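Local structure of 11S globulin (Wrightia tinctoria, 5WXU) at residues C120-Q125 and Q147-H152; D141-D146 and G264-R269; F93-N98 and V167-N172. The protein probably serves as a seed storage protein, laid down as a hexamer, and binds the plant hormone auxin (indole-3-acetic acid), which it may thereby sequester. All coordinates share one frame; numbering follows the deposited sequence. Where two conformers were deposited one is given.

Overall arrangement
Contacts 1 and 3 lie in the same mixed sheet of the N-terminal cupin domain, their centres about 15 Å apart. Contact 3 pairs strands 91-98 and 168-172, and contact 1 is nested in the loop that it closes. Contact 2 lies about 13 Å from contact 1 and 18 Å from contact 3, between centres. It crosses both along the chain, because residues 264-269 come back, long after the first cupin strands, to meet residues 141-146. Within 264-269, Leu267 packs on His148 of contact 1 and on Trp169 of contact 3. All three contacts touch one and the same neighbouring subunit, so this side of the domain is also a hexamer interface.

Contact 1. Residues C120-Q125 and Q147-H152. Unlike the reference sequence in segment 147-152: Gln147 (reference Arg). With IAC (1H-indol-3-ylacetic acid), chain S.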
loop_
_atom_site.group_PDB
_atom_site.type_symbol
_atom_site.label_atom_id
_atom_site.label_comp_id
_atom_site.label_asym_id
_atom_site.label_seq_id
_atom_site.Cartn_x
_atom_site.Cartn_y
_atom_site.Cartn_z
ATOM N N CYS B 120 19.990 8.991 11.548
ATOM C CA CYS B 120 20.725 7.791 11.212
ATOM C C CYS B 120 22.095 7.947 11.854
ATOM O O CYS B 120 22.594 9.080 11.904
ATOM C CB CYS B 120 20.921 7.620 9.700
ATOM S SG CYS B 120 19.383 7.010 8.898
ATOM N N PRO B 121 22.660 6.807 12.362
ATOM C CA PRO B 121 23.997 6.878 12.958
ATOM C C PRO B 121 25.120 7.005 11.944
ATOM O O PRO B 121 24.976 6.740 10.771
ATOM C CB PRO B 121 24.106 5.546 13.731
ATOM C CG PRO B 121 23.329 4.592 12.937
ATOM C CD PRO B 121 22.155 5.417 12.433
ATOM N N GLU B 122 26.264 7.505 12.425
ATOM C CA GLU B 122 27.430 7.625 11.597
ATOM C C GLU B 122 28.113 6.240 11.458
ATOM O O GLU B 122 28.777 5.795 12.405
ATOM C CB GLU B 122 28.369 8.655 12.203
ATOM C CG GLU B 122 27.976 10.105 11.915
ATOM C CD GLU B 122 26.702 10.572 12.602
ATOM O OE1 GLU B 122 26.753 10.416 13.888
ATOM O OE2 GLU B 122 25.709 11.048 11.843
ATOM N N THR B 123 28.030 5.577 10.287
ATOM C CA THR B 123 28.551 4.230 10.146
ATOM C C THR B 123 29.885 4.075 9.385
ATOM O O THR B 123 30.324 2.941 9.172
ATOM C CB THR B 123 27.515 3.295 9.458
ATOM O OG1 THR B 123 27.302 3.697 8.125
ATOM C CG2 THR B 123 26.223 3.346 10.162
ATOM N N PHE B 124 30.461 5.175 8.931
ATOM C CA PHE B 124 31.816 5.156 8.353
ATOM C C PHE B 124 32.717 5.670 9.494
ATOM O O PHE B 124 32.618 6.821 9.886
ATOM C CB PHE B 124 31.897 6.028 7.113
ATOM C CG PHE B 124 31.620 5.291 5.805
ATOM C CD1 PHE B 124 30.595 4.329 5.725
ATOM C CD2 PHE B 124 32.237 5.682 4.633
ATOM C CE1 PHE B 124 30.296 3.709 4.529
ATOM C CE2 PHE B 124 31.953 5.037 3.444
ATOM C CZ PHE B 124 30.959 4.038 3.379
ATOM N N GLN B 125 33.498 4.780 10.065
ATOM C CA GLN B 125 34.151 4.999 11.344
ATOM C C GLN B 125 35.677 4.777 11.300
ATOM O O GLN B 125 36.153 3.772 10.752
ATOM C CB GLN B 125 33.579 4.055 12.359
ATOM C CG GLN B 125 32.046 4.003 12.352
ATOM C CD GLN B 125 31.521 2.722 12.938
ATOM O OE1 GLN B 125 31.445 2.600 14.162
ATOM N NE2 GLN B 125 31.066 1.781 12.069
ATOM N N GLN B 147 34.029 10.040 12.569
ATOM C CA GLN B 147 32.931 9.142 12.207
ATOM C C GLN B 147 32.004 10.032 11.417
ATOM O O GLN B 147 31.728 11.140 11.857
ATOM C CB GLN B 147 32.218 8.661 13.445
ATOM C CG GLN B 147 32.980 7.697 14.314
ATOM C CD GLN B 147 32.410 7.707 15.706
ATOM O OE1 GLN B 147 31.203 7.980 15.911
ATOM N NE2 GLN B 147 33.275 7.495 16.688
ATOM N N HIS B 148 31.497 9.546 10.309
ATOM C CA HIS B 148 30.522 10.285 9.544
ATOM C C HIS B 148 29.533 9.333 8.846
ATOM O O HIS B 148 29.729 8.137 8.906
ATOM C CB HIS B 148 31.187 11.312 8.575
ATOM C CG HIS B 148 32.202 10.745 7.645
ATOM N ND1 HIS B 148 31.859 9.950 6.577
ATOM C CD2 HIS B 148 33.558 10.873 7.612
ATOM C CE1 HIS B 148 32.967 9.592 5.930
ATOM N NE2 HIS B 148 34.008 10.152 6.528
ATOM N N GLN B 149 28.524 9.854 8.160
ATOM C CA GLN B 149 27.669 8.934 7.412
ATOM C C GLN B 149 28.373 8.457 6.146
ATOM O O GLN B 149 29.309 9.114 5.652
ATOM C CB GLN B 149 26.312 9.579 7.126
ATOM C CG GLN B 149 25.449 9.690 8.397
ATOM C CD GLN B 149 24.071 10.275 8.166
ATOM O OE1 GLN B 149 23.658 10.488 7.050
ATOM N NE2 GLN B 149 23.334 10.473 9.241
ATOM N N LYS B 150 27.814 7.401 5.556
ATOM C CA LYS B 150 28.318 6.858 4.316
ATOM C C LYS B 150 28.452 7.916 3.266
ATOM O O LYS B 150 27.563 8.750 3.076
ATOM C CB LYS B 150 27.412 5.780 3.726
ATOM C CG LYS B 150 27.726 5.581 2.242
ATOM C CD LYS B 150 26.925 4.494 1.601
ATOM C CE LYS B 150 27.444 4.079 0.225
ATOM N NZ LYS B 150 28.903 3.948 -0.098
ATOM N N VAL B 151 29.544 7.814 2.523
ATOM C CA VAL B 151 29.766 8.659 1.390
ATOM C C VAL B 151 29.625 7.806 0.140
ATOM O O VAL B 151 29.725 6.567 0.219
ATOM C CB VAL B 151 31.081 9.462 1.543
ATOM C CG1 VAL B 151 30.893 10.406 2.763
ATOM C CG2 VAL B 151 32.325 8.579 1.697
ATOM N N HIS B 152 29.312 8.468 -0.955
ATOM C CA HIS B 152 29.015 7.820 -2.221
ATOM C C HIS B 152 30.056 8.196 -3.235
ATOM O O HIS B 152 30.397 9.350 -3.335
ATOM C CB HIS B 152 27.674 8.191 -2.670
ATOM C CG HIS B 152 26.587 7.853 -1.700
ATOM N ND1 HIS B 152 25.869 6.686 -1.767
ATOM C CD2 HIS B 152 26.109 8.529 -0.623
ATOM C CE1 HIS B 152 24.979 6.665 -0.778
ATOM N NE2 HIS B 152 25.137 7.746 -0.051
HETATM C C IAC S . 21.522 6.872 16.219
HETATM C C1 IAC S . 22.677 7.102 17.106
HETATM C C2 IAC S . 23.318 8.323 17.199
HETATM C C3 IAC S . 22.817 9.364 16.458
HETATM C C4 IAC S . 21.714 9.168 15.610
HETATM C C5 IAC S . 21.080 7.944 15.494
HETATM C C7 IAC S . 22.899 5.821 17.750
HETATM C C8 IAC S . 21.948 4.945 17.219
HETATM C C17 IAC S . 24.007 5.540 18.751
HETATM C C18 IAC S . 23.548 5.096 20.126
HETATM N N IAC S . 21.123 5.595 16.349
HETATM O O2 IAC S . 22.450 4.520 20.245
HETATM O O3 IAC S . 24.348 5.132 21.086
HETATM O O HOH W 1 26.164 6.051 7.692
#
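A classic beta bulge marks this contact: Thr123 and Phe124 both face His148, where the loop from Cys120 enters strand 124-126. Two backbone bonds close the antiparallel Phe124-His148 pair, Phe124 N to His148 O (3.1 Å) and His148 N to Phe124 O (3.0 Å), each donor nearly on the C=O axis it uses. The Phe124 ring lies flat on the other segment. Lys150 CA stands 3.7 Å from the ring centroid and 11° off its normal, a CH-pi contact, and Val151 N sits over the same face. With CG anti to its backbone N, Lys150 runs alongside the ring, then bends at chi4 so that NZ reaches Val151 O (2.8 Å). His148 takes the crowded position between backbone N and carbonyl carbon (chi1 54°); its ND1 donates to Gln149 O in the ring plane (2.8 Å), while NE2 meets Val268 N, which fixes the rotation of the imidazole. The extended Gln149 sends NE2 to Cys120 O in a weak bond (3.1 Å) and offers OE1 to Phe117 N. Auxin rests beside this loop, its C5 3.7 Å from Pro121 N, and is hydrogen-bonded to Gly119 O of a neighbouring subunit. Cys120 forms the disulfide with Cys291 that in 11S globulins joins the acidic and basic chains. Strand 146-155 also pairs with strand 110-115, and Phe124 and Gln125 pair in parallel with a strand of a second subunit, so the cupin sheet continues across the interface.

Contact 2. Residues D141-D146 and G264-R269; sequences DQTFRD and GLRLVR
The guanidinium of Arg266 lies flat beneath Thr143, whose CB stands 3.6 Å above the centre of the plane. Thr143 directs CG2 into the crowded position between its backbone N and carbonyl carbon, and this methyl packs tightly over the same face, 3.1 Å from Arg266 NH1 and 3.2 Å from Arg266 CD. The Arg266 chain, bent at chi3 (-64°), crosses Thr143 at about a right angle. Phe144 meets the arginine differently: the ring and guanidinium planes are 70° apart, and it is Arg266 CB that lies over the ring face, 4.1 Å from Phe144 CE1. At its edge the same ring points CE1 at Leu267 O (3.4 Å), close to its own plane. Residues 141-145 form a loop that runs into strand 146-155 of the N-terminal cupin at Asp146, and residues 264-269 a loop following strand 258-260; residues 142-144 make a helix-like turn in which Arg145 N bonds to Gln142 O. No clear direct hydrogen bond joins the segments. Instead a water donates to Arg266 O (2.8 Å) and, weakly, to Asp146 OD2, near the place where Val268 CG2 packs on Asp146 O (3.7 Å). The charged ends turn to a neighbouring subunit: Arg266 NH2 forms a salt bridge with its Asp432, and Asp146 binds its Lys449 and Leu431 N. An alanine at Arg266 would remove the flat group under Thr143 and the intersubunit bond to Asp432, and would probably loosen both the loop packing and this subunit interface. The side chain of Val268 packs on Tyr308 of a second subunit.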
loop_
_atom_site.group_PDB
_atom_site.type_symbol
_atom_site.label_atom_id
_atom_site.label_comp_id
_atom_site.label_asym_id
_atom_site.label_seq_id
_atom_site.Cartn_x
_atom_site.Cartn_y
_atom_site.Cartn_z
ATOM N N ASP B 141 46.361 14.622 9.421
ATOM C CA ASP B 141 46.202 13.157 9.341
ATOM C C ASP B 141 45.665 12.493 10.625
ATOM O O ASP B 141 45.254 11.320 10.609
ATOM C CB ASP B 141 47.517 12.496 8.896
ATOM C CG ASP B 141 47.688 12.485 7.373
ATOM O OD1 ASP B 141 47.366 13.511 6.710
ATOM O OD2 ASP B 141 48.145 11.447 6.841
ATOM N N GLN B 142 45.688 13.240 11.732
ATOM C CA GLN B 142 44.783 12.984 12.881
ATOM C C GLN B 142 43.274 13.150 12.470
ATOM O O GLN B 142 42.387 12.609 13.128
ATOM C CB GLN B 142 45.132 13.896 14.106
ATOM C CG GLN B 142 46.339 13.475 14.972
ATOM C CD GLN B 142 46.021 12.554 16.164
ATOM O OE1 GLN B 142 46.932 12.125 16.879
ATOM N NE2 GLN B 142 44.742 12.247 16.380
ATOM N N THR B 143 42.999 13.909 11.400
ATOM C CA THR B 143 41.651 14.079 10.842
ATOM C C THR B 143 41.080 12.800 10.252
ATOM O O THR B 143 39.891 12.774 9.919
ATOM C CB THR B 143 41.624 15.159 9.742
ATOM O OG1 THR B 143 40.270 15.443 9.338
ATOM C CG2 THR B 143 42.366 14.670 8.560
ATOM N N PHE B 144 41.924 11.779 10.052
ATOM C CA PHE B 144 41.410 10.432 9.813
ATOM C C PHE B 144 40.679 9.846 11.014
ATOM O O PHE B 144 39.913 8.899 10.806
ATOM C CB PHE B 144 42.492 9.465 9.286
ATOM C CG PHE B 144 42.838 9.710 7.862
ATOM C CD1 PHE B 144 41.830 9.656 6.870
ATOM C CD2 PHE B 144 44.143 10.073 7.488
ATOM C CE1 PHE B 144 42.120 9.936 5.544
ATOM C CE2 PHE B 144 44.434 10.356 6.153
ATOM C CZ PHE B 144 43.424 10.275 5.179
ATOM N N ARG B 145 40.878 10.359 12.240
ATOM C CA ARG B 145 40.060 9.896 13.374
ATOM C C ARG B 145 38.715 10.649 13.337
ATOM O O ARG B 145 38.646 11.822 13.615
ATOM C CB ARG B 145 40.752 10.071 14.723
ATOM C CG ARG B 145 40.025 9.387 15.876
ATOM C CD ARG B 145 40.635 9.547 17.283
ATOM N NE ARG B 145 40.148 10.722 18.028
ATOM C CZ ARG B 145 40.704 11.938 17.986
ATOM N NH1 ARG B 145 41.804 12.177 17.253
ATOM N NH2 ARG B 145 40.154 12.930 18.690
ATOM N N ASP B 146 37.644 9.968 12.963
ATOM C CA ASP B 146 36.348 10.691 12.680
ATOM C C ASP B 146 35.274 9.631 12.442
ATOM O O ASP B 146 35.580 8.457 12.267
ATOM C CB ASP B 146 36.466 11.504 11.389
ATOM C CG ASP B 146 35.294 12.489 11.159
ATOM O OD1 ASP B 146 34.541 12.786 12.131
ATOM O OD2 ASP B 146 35.208 12.988 10.028
ATOM N N GLY B 264 43.984 17.910 -0.794
ATOM C CA GLY B 264 43.007 16.826 -0.897
ATOM C C GLY B 264 42.200 16.613 0.404
ATOM O O GLY B 264 42.707 16.643 1.523
ATOM N N LEU B 265 40.927 16.325 0.219
ATOM C CA LEU B 265 39.988 16.080 1.335
ATOM C C LEU B 265 40.289 14.769 2.023
ATOM O O LEU B 265 40.484 13.762 1.369
ATOM C CB LEU B 265 38.563 16.097 0.768
ATOM C CG LEU B 265 37.433 16.205 1.783
ATOM C CD1 LEU B 265 37.485 17.527 2.549
ATOM C CD2 LEU B 265 36.144 16.006 1.023
ATOM N N ARG B 266 40.314 14.778 3.343
ATOM C CA ARG B 266 40.611 13.639 4.162
ATOM C C ARG B 266 39.237 13.175 4.694
ATOM O O ARG B 266 38.511 13.959 5.207
ATOM C CB ARG B 266 41.582 14.038 5.294
ATOM C CG ARG B 266 42.871 14.720 4.756
ATOM C CD ARG B 266 43.697 15.590 5.747
ATOM N NE ARG B 266 43.027 16.816 6.276
ATOM C CZ ARG B 266 43.347 17.482 7.417
ATOM N NH1 ARG B 266 44.349 17.087 8.224
ATOM N NH2 ARG B 266 42.651 18.563 7.772
ATOM N N LEU B 267 38.882 11.928 4.473
ATOM C CA LEU B 267 37.619 11.379 5.037
ATOM C C LEU B 267 37.783 9.909 5.314
ATOM O O LEU B 267 38.840 9.320 5.000
ATOM C CB LEU B 267 36.437 11.708 4.129
ATOM C CG LEU B 267 36.593 11.532 2.621
ATOM C CD1 LEU B 267 36.605 10.068 2.297
ATOM C CD2 LEU B 267 35.431 12.166 1.892
ATOM N N VAL B 268 36.788 9.297 5.932
ATOM C CA VAL B 268 36.865 7.905 6.299
ATOM C C VAL B 268 36.273 7.154 5.110
ATOM O O VAL B 268 35.101 7.315 4.772
ATOM C CB VAL B 268 36.096 7.604 7.603
ATOM C CG1 VAL B 268 36.159 6.125 7.979
ATOM C CG2 VAL B 268 36.648 8.420 8.746
ATOM N N ARG B 269 37.065 6.294 4.508
ATOM C CA ARG B 269 36.605 5.588 3.351
ATOM C C ARG B 269 37.188 4.215 3.234
ATOM O O ARG B 269 38.346 3.982 3.648
ATOM C CB ARG B 269 36.842 6.384 2.071
ATOM C CG ARG B 269 38.307 6.706 1.805
ATOM C CD ARG B 269 38.692 6.341 0.371
ATOM N NE ARG B 269 38.726 7.527 -0.475
ATOM C CZ ARG B 269 38.451 7.568 -1.776
ATOM N NH1 ARG B 269 38.077 6.489 -2.464
ATOM N NH2 ARG B 269 38.520 8.741 -2.395
HETATM O O HOH W 2 37.111 14.338 7.592
#

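Contact 3. Residues F93-N98 and V167-N172; sequences FVPSYN and VHWAYN. With PO4 (phosphate ion), chain N.
Ser96, Tyr97, His168 and Trp169 all place the atom beyond CB (OG in Ser96, CG in the others) between backbone N and carbonyl carbon, with chi1 between 54° and 66°. For His168 this folds the ring back over the partner strand, so that Ser96 O lies 3.1 Å above its plane, toward the rim. The same Ser96 O accepts His168 N (2.9 Å), and Ser96 N returns a bond to His168 O, making an antiparallel hydrogen-bonded pair. Between it and the Phe93-Ala170 pair the register slips by one residue, a beta bulge holding Pro95. The Pro95 ring lies alongside Trp169, CG to CB 3.7 Å, and its CB meets Val167 CG1. Tyr97, stacked on Trp348 of a neighbouring subunit, bonds through OH to Asn391 of that subunit. Phe93, with CG anti to its backbone N, joins Ser96 and His168 on the face toward the barrel interior, where a phosphate, probably from the crystallisation liquor, is bound. Ser96 OG donates to phosphate O1 (2.7 Å), Asn98 ND2 donates to O1 as well as binding Arg198 O, and His168 NE2 donates to O2 (2.9 Å). Arg199 and His85, the latter from the opposing sheet of the cupin barrel, complete the site. Since His168 ND1 is bonded to Ile166 O while NE2 serves the anion, the imidazole is probably doubly protonated, a charge the anion would help to offset.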
loop_
_atom_site.group_PDB
_atom_site.type_symbol
_atom_site.label_atom_id
_atom_site.label_comp_id
_atom_site.label_asym_id
_atom_site.label_seq_id
_atom_site.Cartn_x
_atom_site.Cartn_y
_atom_site.Cartn_z
ATOM N N PHE B 93 32.122 21.363 -2.981
ATOM C CA PHE B 93 30.890 22.062 -3.107
ATOM C C PHE B 93 30.237 22.032 -1.707
ATOM O O PHE B 93 29.987 20.959 -1.155
ATOM C CB PHE B 93 30.008 21.355 -4.180
ATOM C CG PHE B 93 28.725 22.059 -4.559
ATOM C CD1 PHE B 93 28.518 23.410 -4.407
ATOM C CD2 PHE B 93 27.718 21.332 -5.196
ATOM C CE1 PHE B 93 27.374 24.034 -4.858
ATOM C CE2 PHE B 93 26.528 21.956 -5.629
ATOM C CZ PHE B 93 26.351 23.312 -5.430
ATOM N N VAL B 94 30.097 23.217 -1.107
ATOM C CA VAL B 94 29.656 23.433 0.256
ATOM C C VAL B 94 28.287 22.694 0.434
ATOM O O VAL B 94 27.404 22.832 -0.410
ATOM C CB VAL B 94 29.513 24.912 0.528
ATOM C CG1 VAL B 94 28.891 25.199 1.882
ATOM C CG2 VAL B 94 30.888 25.625 0.460
ATOM N N PRO B 95 28.158 21.992 1.546
ATOM C CA PRO B 95 26.879 21.372 1.779
ATOM C C PRO B 95 25.686 22.317 1.757
ATOM O O PRO B 95 25.743 23.446 2.241
ATOM C CB PRO B 95 27.044 20.797 3.166
ATOM C CG PRO B 95 28.559 20.673 3.391
ATOM C CD PRO B 95 29.038 21.860 2.717
ATOM N N SER B 96 24.575 21.828 1.209
ATOM C CA SER B 96 23.359 22.580 1.082
ATOM C C SER B 96 22.126 21.633 1.090
ATOM O O SER B 96 22.262 20.414 0.887
ATOM C CB SER B 96 23.313 23.365 -0.240
ATOM O OG SER B 96 23.254 22.588 -1.483
ATOM N N TYR B 97 20.985 22.234 1.308
ATOM C CA TYR B 97 19.683 21.561 1.162
ATOM C C TYR B 97 18.760 22.463 0.393
ATOM O O TYR B 97 18.918 23.688 0.366
ATOM C CB TYR B 97 19.073 21.067 2.440
ATOM C CG TYR B 97 18.717 22.118 3.500
ATOM C CD1 TYR B 97 19.713 22.698 4.290
ATOM C CD2 TYR B 97 17.470 22.578 3.650
ATOM C CE1 TYR B 97 19.400 23.669 5.217
ATOM C CE2 TYR B 97 17.160 23.496 4.588
ATOM C CZ TYR B 97 18.141 24.051 5.363
ATOM O OH TYR B 97 17.802 25.031 6.303
ATOM N N ASN B 98 17.779 21.843 -0.250
ATOM C CA ASN B 98 16.854 22.513 -1.104
ATOM C C ASN B 98 15.437 22.210 -0.674
ATOM O O ASN B 98 15.189 21.242 0.042
ATOM C CB ASN B 98 17.038 22.074 -2.533
ATOM C CG ASN B 98 18.454 22.208 -2.989
ATOM O OD1 ASN B 98 19.117 21.231 -3.313
ATOM N ND2 ASN B 98 18.936 23.460 -3.086
ATOM N N VAL B 167 20.536 17.456 3.376
ATOM C CA VAL B 167 21.881 18.030 3.131
ATOM C C VAL B 167 22.718 17.136 2.206
ATOM O O VAL B 167 22.873 15.964 2.455
ATOM C CB VAL B 167 22.600 18.255 4.455
ATOM C CG1 VAL B 167 24.102 18.731 4.268
ATOM C CG2 VAL B 167 21.887 19.250 5.346
ATOM N N HIS B 168 23.356 17.763 1.230
ATOM C CA HIS B 168 24.231 17.031 0.364
ATOM C C HIS B 168 25.454 17.929 0.006
ATOM O O HIS B 168 25.387 19.114 0.083
ATOM C CB HIS B 168 23.521 16.605 -0.881
ATOM C CG HIS B 168 22.858 17.745 -1.608
ATOM N ND1 HIS B 168 21.615 18.215 -1.238
ATOM C CD2 HIS B 168 23.315 18.593 -2.561
ATOM C CE1 HIS B 168 21.318 19.268 -1.983
ATOM N NE2 HIS B 168 22.337 19.514 -2.796
ATOM N N TRP B 169 26.520 17.280 -0.407
ATOM C CA TRP B 169 27.773 17.972 -0.738
ATOM C C TRP B 169 28.521 17.129 -1.682
ATOM O O TRP B 169 28.226 15.958 -1.840
ATOM C CB TRP B 169 28.628 18.273 0.511
ATOM C CG TRP B 169 29.027 17.078 1.341
ATOM C CD1 TRP B 169 28.320 16.540 2.424
ATOM C CD2 TRP B 169 30.163 16.221 1.191
ATOM N NE1 TRP B 169 28.924 15.427 2.918
ATOM C CE2 TRP B 169 30.074 15.204 2.203
ATOM C CE3 TRP B 169 31.263 16.190 0.306
ATOM C CZ2 TRP B 169 30.973 14.178 2.317
ATOM C CZ3 TRP B 169 32.179 15.212 0.494
ATOM C CH2 TRP B 169 32.083 14.246 1.472
ATOM N N ALA B 170 29.488 17.741 -2.387
ATOM C CA ALA B 170 30.207 16.979 -3.407
ATOM C C ALA B 170 31.691 17.472 -3.432
ATOM O O ALA B 170 31.974 18.602 -3.140
ATOM C CB ALA B 170 29.573 17.130 -4.758
ATOM N N TYR B 171 32.569 16.548 -3.730
ATOM C CA TYR B 171 34.021 16.810 -3.794
ATOM C C TYR B 171 34.574 16.090 -5.039
ATOM O O TYR B 171 34.293 14.916 -5.271
ATOM C CB TYR B 171 34.695 16.301 -2.548
ATOM C CG TYR B 171 36.203 16.429 -2.610
ATOM C CD1 TYR B 171 36.784 17.655 -2.562
ATOM C CD2 TYR B 171 37.010 15.313 -2.779
ATOM C CE1 TYR B 171 38.182 17.790 -2.658
ATOM C CE2 TYR B 171 38.395 15.432 -2.860
ATOM C CZ TYR B 171 38.964 16.666 -2.797
ATOM O OH TYR B 171 40.347 16.756 -2.899
ATOM N N ASN B 172 35.350 16.841 -5.815
ATOM C CA ASN B 172 35.998 16.335 -7.033
ATOM C C ASN B 172 37.396 15.824 -6.694
ATOM O O ASN B 172 38.287 16.633 -6.404
ATOM C CB ASN B 172 36.122 17.456 -8.076
ATOM C CG ASN B 172 36.714 16.941 -9.361
ATOM O OD1 ASN B 172 36.808 15.728 -9.560
ATOM N ND2 ASN B 172 37.056 17.859 -10.256
HETATM P P PO4 N . 22.174 22.626 -4.998
HETATM O O1 PO4 N . 21.936 23.488 -3.657
HETATM O O2 PO4 N . 22.909 21.296 -4.965
HETATM O O3 PO4 N . 20.817 22.036 -5.401
HETATM O O4 PO4 N . 22.472 23.424 -6.269
HETATM O O HOH W 3 25.606 21.530 -2.108
#